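Local structure of Ets DNA-binding protein pokkuri (Drosophila melanogaster, 1SV0) at residues P4-P7 with L12-R15; G43-L48 with G55-G60. The protein represses transcription as an ETS-family DNA-binding factor that holds back photoreceptor development, and is represented here by its SAM (Pointed) domain. The protein carries 1 engineered substitution. All blocks are in the same frame, centred on the assembly; numbering follows the deposited sequence.

Contact 1: P4-P7 with L12-R15; sequences PSLP and LWSR
The Trp13 indole meets Leu6 and Pro7, so that the stretch leading into helix 15-28 of this SAM (Pointed) domain is pinned to the N-terminal arm. The two neighbours use different parts of the ring system. Leu6 comes over one face: its methyl CD2 lies 3.9 Å from Trp13 CZ2, above the outer part of the six-membered ring and not over its middle. Pro7 keeps to the pyrrole end. Its carbonyl O accepts a hydrogen bond of 2.8 Å from Trp13 NE1, with an N-H...O angle of 160°, and sits close to the indole plane. The donor is slightly tilted from the carbonyl plane of Pro7. Trp13 places CG anti to its carbonyl carbon (chi1 -70°), a setting that puts NE1 beside Pro7 O.

Tryptophan suits this place because one side chain supplies both a broad apolar surface and a single N-H at its rim. The indole is buried, and Pro7 O satisfies that N-H and, with the surrounding packing, helps to fix the rotation of the ring. Beyond the arm, the indole meets Phe21 with the ring planes at about 45° and packs on Leu69 and Leu72 of helix 62-77. A phenylalanine in its place would probably leave Pro7 O without its donor and Leu6 CD2 with less ring to lie on, so the arm would be less firmly fixed. Leu6 also reaches Asp17, Val20 and Phe21, so that it touches both the indole and helix 15-28. Leu12 adds only a marginal touch, its carbonyl O standing 4.3 Å from Pro7 CG.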
loop_
_atom_site.group_PDB
_atom_site.type_symbol
_atom_site.label_atom_id
_atom_site.label_comp_id
_atom_site.label_asym_id
_atom_site.label_seq_id
_atom_site.Cartn_x
_atom_site.Cartn_y
_atom_site.Cartn_z
ATOM N N PRO A 4 -11.047 13.340 -11.266
ATOM C CA PRO A 4 -11.701 14.598 -10.889
ATOM C C PRO A 4 -13.221 14.472 -10.844
ATOM O O PRO A 4 -13.908 15.331 -10.295
ATOM C CB PRO A 4 -11.233 15.564 -11.973
ATOM C CG PRO A 4 -11.129 14.675 -13.172
ATOM C CD PRO A 4 -10.446 13.447 -12.610
ATOM N N SER A 5 -13.734 13.396 -11.430
ATOM C CA SER A 5 -15.165 13.138 -11.459
ATOM C C SER A 5 -15.690 12.788 -10.069
ATOM O O SER A 5 -16.839 13.082 -9.742
ATOM C CB SER A 5 -15.467 11.985 -12.421
ATOM O OG SER A 5 -14.953 12.255 -13.714
ATOM N N LEU A 6 -14.848 12.153 -9.259
ATOM C CA LEU A 6 -15.234 11.761 -7.905
ATOM C C LEU A 6 -15.354 12.955 -6.971
ATOM O O LEU A 6 -14.479 13.815 -6.945
ATOM C CB LEU A 6 -14.203 10.791 -7.322
ATOM C CG LEU A 6 -14.427 9.281 -7.458
ATOM C CD1 LEU A 6 -14.769 8.917 -8.891
ATOM C CD2 LEU A 6 -13.169 8.555 -6.996
ATOM N N PRO A 7 -16.445 13.027 -6.189
ATOM C CA PRO A 7 -16.582 14.161 -5.272
ATOM C C PRO A 7 -15.486 14.108 -4.211
ATOM O O PRO A 7 -14.999 13.026 -3.865
ATOM C CB PRO A 7 -17.988 13.982 -4.698
ATOM C CG PRO A 7 -18.233 12.535 -4.809
ATOM C CD PRO A 7 -17.642 12.172 -6.147
ATOM N N LEU A 12 -19.716 10.895 0.315
ATOM C CA LEU A 12 -20.795 11.216 -0.614
ATOM C C LEU A 12 -20.727 10.384 -1.897
ATOM O O LEU A 12 -21.540 10.558 -2.800
ATOM C CB LEU A 12 -20.755 12.705 -0.966
ATOM C CG LEU A 12 -20.818 13.675 0.219
ATOM C CD1 LEU A 12 -20.820 15.103 -0.289
ATOM C CD2 LEU A 12 -22.066 13.409 1.046
ATOM N N TRP A 13 -19.766 9.472 -1.972
ATOM C CA TRP A 13 -19.616 8.644 -3.166
ATOM C C TRP A 13 -20.770 7.697 -3.429
ATOM O O TRP A 13 -21.352 7.130 -2.506
ATOM C CB TRP A 13 -18.325 7.816 -3.100
ATOM C CG TRP A 13 -17.078 8.622 -3.227
ATOM C CD1 TRP A 13 -16.980 9.922 -3.636
ATOM C CD2 TRP A 13 -15.738 8.173 -2.988
ATOM N NE1 TRP A 13 -15.661 10.312 -3.666
ATOM C CE2 TRP A 13 -14.879 9.255 -3.276
ATOM C CE3 TRP A 13 -15.181 6.960 -2.559
ATOM C CZ2 TRP A 13 -13.489 9.162 -3.153
ATOM C CZ3 TRP A 13 -13.791 6.868 -2.434
ATOM C CH2 TRP A 13 -12.966 7.963 -2.732
ATOM N N SER A 14 -21.092 7.526 -4.706
ATOM C CA SER A 14 -22.140 6.602 -5.122
ATOM C C SER A 14 -21.459 5.232 -5.141
ATOM O O SER A 14 -20.255 5.142 -4.890
ATOM C CB SER A 14 -22.613 6.952 -6.535
ATOM O OG SER A 14 -21.553 6.784 -7.471
ATOM N N ARG A 15 -22.207 4.171 -5.437
ATOM C CA ARG A 15 -21.603 2.843 -5.499
ATOM C C ARG A 15 -20.570 2.796 -6.626
ATOM O O ARG A 15 -19.487 2.226 -6.463
ATOM C CB ARG A 15 -22.657 1.757 -5.750
ATOM C CG ARG A 15 -23.446 1.347 -4.516
ATOM C CD ARG A 15 -24.293 0.111 -4.797
ATOM N NE ARG A 15 -24.867 -0.454 -3.575
ATOM C CZ ARG A 15 -25.524 -1.610 -3.523
ATOM N NH1 ARG A 15 -25.700 -2.330 -4.625
ATOM N NH2 ARG A 15 -25.999 -2.054 -2.364
#

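Contact 2: G43-L48 with G55-G60; sequences GKRLCL and GHRCPG. Engineered in segment 43-48: Arg45 (natural residue Ala).
Arg45, an engineered residue where the natural sequence has alanine, meets the guanidinium end of Arg57, with Arg45 NH2 lying 3.2 Å from Arg57 NH2. Both atoms are donors, so this is an approach of like charges and not a hydrogen bond. Here helix 43-46 of the SAM domain and the C-terminal end of helix 51-57 come near each other at the surface. The two side chains cross at about a right angle, and their guanidinium planes are 73° apart. Arg45 NH2 arrives at the edge of the Arg57 group, near its plane, whereas Arg57 NH2 meets the Arg45 group obliquely. The flat groups therefore do not stack.

The side chains reach the meeting point differently. Arg45 is extended from CG to NE, with CG anti to the backbone N (chi1 -169°), a shape that carries its charge well clear of its own helix. Arg57 instead bends at chi2 (122°), and its more sheltered chain touches Phe39 and Leu49. Its NE makes a weak hydrogen bond to Leu38 O, and NH1 a long, weak ion pair with Asp53 OD1. An arginine suits position 57 because its chain can lie against apolar neighbours while its nitrogens reach polar ones.

The backbone around Arg45 is held by two main-chain bonds: Cys47 N to Gly43 O at 2.9 Å, and Leu48 N to Arg45 O at 2.9 Å. Leu46 and Cys47 touch Leu69 of helix 62-77, and Leu46 is buried there.

Two positive groups this close would probably repel one another in part, with solvent at the exposed Arg45 and the acceptors around Arg57 likely to soften the cost.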
loop_
_atom_site.group_PDB
_atom_site.type_symbol
_atom_site.label_atom_id
_atom_site.label_comp_id
_atom_site.label_asym_id
_atom_site.label_seq_id
_atom_site.Cartn_x
_atom_site.Cartn_y
_atom_site.Cartn_z
ATOM N N GLY A 43 -20.373 5.350 -0.779
ATOM C CA GLY A 43 -19.300 5.960 -0.011
ATOM C C GLY A 43 -19.546 5.997 1.490
ATOM O O GLY A 43 -18.628 5.790 2.290
ATOM N N LYS A 44 -20.789 6.257 1.878
ATOM C CA LYS A 44 -21.144 6.324 3.290
ATOM C C LYS A 44 -20.711 5.069 4.034
ATOM O O LYS A 44 -20.081 5.149 5.086
ATOM C CB LYS A 44 -22.656 6.514 3.441
ATOM C CG LYS A 44 -23.127 6.799 4.863
ATOM C CD LYS A 44 -24.615 7.160 4.865
ATOM C CE LYS A 44 -25.087 7.632 6.234
ATOM N NZ LYS A 44 -26.484 8.180 6.182
ATOM N N ARG A 45 -21.044 3.906 3.483
ATOM C CA ARG A 45 -20.694 2.651 4.133
ATOM C C ARG A 45 -19.216 2.301 3.968
ATOM O O ARG A 45 -18.596 1.770 4.893
ATOM C CB ARG A 45 -21.564 1.510 3.592
ATOM C CG ARG A 45 -21.448 0.232 4.392
ATOM C CD ARG A 45 -22.070 -0.948 3.657
ATOM N NE ARG A 45 -21.649 -2.217 4.246
ATOM C CZ ARG A 45 -21.748 -3.394 3.638
ATOM N NH1 ARG A 45 -22.257 -3.473 2.414
ATOM N NH2 ARG A 45 -21.328 -4.493 4.251
ATOM N N LEU A 46 -18.644 2.591 2.801
ATOM C CA LEU A 46 -17.230 2.294 2.587
ATOM C C LEU A 46 -16.436 2.976 3.693
ATOM O O LEU A 46 -15.546 2.379 4.298
ATOM C CB LEU A 46 -16.737 2.828 1.233
ATOM C CG LEU A 46 -15.259 2.524 0.911
ATOM C CD1 LEU A 46 -15.103 1.038 0.622
ATOM C CD2 LEU A 46 -14.787 3.339 -0.284
ATOM N N CYS A 47 -16.782 4.230 3.965
ATOM C CA CYS A 47 -16.079 5.007 4.974
ATOM C C CYS A 47 -16.292 4.542 6.410
ATOM O O CYS A 47 -15.613 5.013 7.313
ATOM C CB CYS A 47 -16.451 6.488 4.839
ATOM S SG CYS A 47 -15.840 7.244 3.319
ATOM N N LEU A 48 -17.227 3.620 6.615
ATOM C CA LEU A 48 -17.497 3.107 7.952
ATOM C C LEU A 48 -16.778 1.791 8.207
ATOM O O LEU A 48 -16.749 1.304 9.337
ATOM C CB LEU A 48 -19.009 2.941 8.173
ATOM C CG LEU A 48 -19.726 4.181 8.730
ATOM C CD1 LEU A 48 -19.359 5.395 7.909
ATOM C CD2 LEU A 48 -21.237 3.970 8.733
ATOM N N GLY A 55 -9.210 -5.302 5.914
ATOM C CA GLY A 55 -8.251 -6.390 5.943
ATOM C C GLY A 55 -8.847 -7.688 5.441
ATOM O O GLY A 55 -8.205 -8.425 4.697
ATOM N N HIS A 56 -10.083 -7.964 5.845
ATOM C CA HIS A 56 -10.759 -9.186 5.427
ATOM C C HIS A 56 -11.090 -9.182 3.935
ATOM O O HIS A 56 -10.972 -10.211 3.270
ATOM C CB HIS A 56 -12.042 -9.387 6.236
ATOM C CG HIS A 56 -11.815 -9.541 7.707
ATOM N ND1 HIS A 56 -10.797 -10.312 8.228
ATOM C CD2 HIS A 56 -12.497 -9.053 8.772
ATOM C CE1 HIS A 56 -10.863 -10.292 9.547
ATOM N NE2 HIS A 56 -11.885 -9.534 9.902
ATOM N N ARG A 57 -11.502 -8.026 3.417
ATOM C CA ARG A 57 -11.856 -7.879 2.001
ATOM C C ARG A 57 -10.657 -7.741 1.064
ATOM O O ARG A 57 -10.776 -7.972 -0.138
ATOM C CB ARG A 57 -12.770 -6.666 1.799
ATOM C CG ARG A 57 -14.242 -6.924 2.037
ATOM C CD ARG A 57 -14.787 -6.016 3.111
ATOM N NE ARG A 57 -16.242 -5.941 3.073
ATOM C CZ ARG A 57 -16.992 -5.608 4.116
ATOM N NH1 ARG A 57 -16.419 -5.327 5.280
ATOM N NH2 ARG A 57 -18.313 -5.550 3.997
ATOM N N CYS A 58 -9.517 -7.339 1.611
ATOM C CA CYS A 58 -8.302 -7.176 0.822
ATOM C C CYS A 58 -7.116 -7.580 1.678
ATOM O O CYS A 58 -6.415 -6.731 2.226
ATOM C CB CYS A 58 -8.135 -5.722 0.369
ATOM S SG CYS A 58 -6.642 -5.426 -0.619
ATOM N N PRO A 59 -6.882 -8.893 1.812
ATOM C CA PRO A 59 -5.767 -9.386 2.617
ATOM C C PRO A 59 -4.437 -8.941 2.021
ATOM O O PRO A 59 -4.211 -9.071 0.818
ATOM C CB PRO A 59 -5.956 -10.899 2.567
ATOM C CG PRO A 59 -6.494 -11.102 1.191
ATOM C CD PRO A 59 -7.529 -9.998 1.084
ATOM N N GLY A 60 -3.563 -8.405 2.864
ATOM C CA GLY A 60 -2.276 -7.957 2.376
ATOM C C GLY A 60 -2.179 -6.458 2.159
ATOM O O GLY A 60 -1.098 -5.894 2.303
#

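Overall arrangement
Contact 1 is partly buried and built round an aromatic residue whose side-chain N-H is matched by a carbonyl; contact 2 lies at the surface and brings together two like charges. Their centres are 16 Å apart, on opposite sides of the centre of the chain, yet they touch: Trp13 O and Gly43 N are 2.7 Å apart, a probable hydrogen bond, and Trp13 CZ3 packs on Leu46 CD2. Helix 62-77 is common to both, Leu69 receiving Trp13 from the first and Leu46 and Cys47 from the second. Only contact 2 reaches the partner chain, the modulator of the activity of Ets, whose Arg60 donates a hydrogen bond through NH2 to Gly60 O.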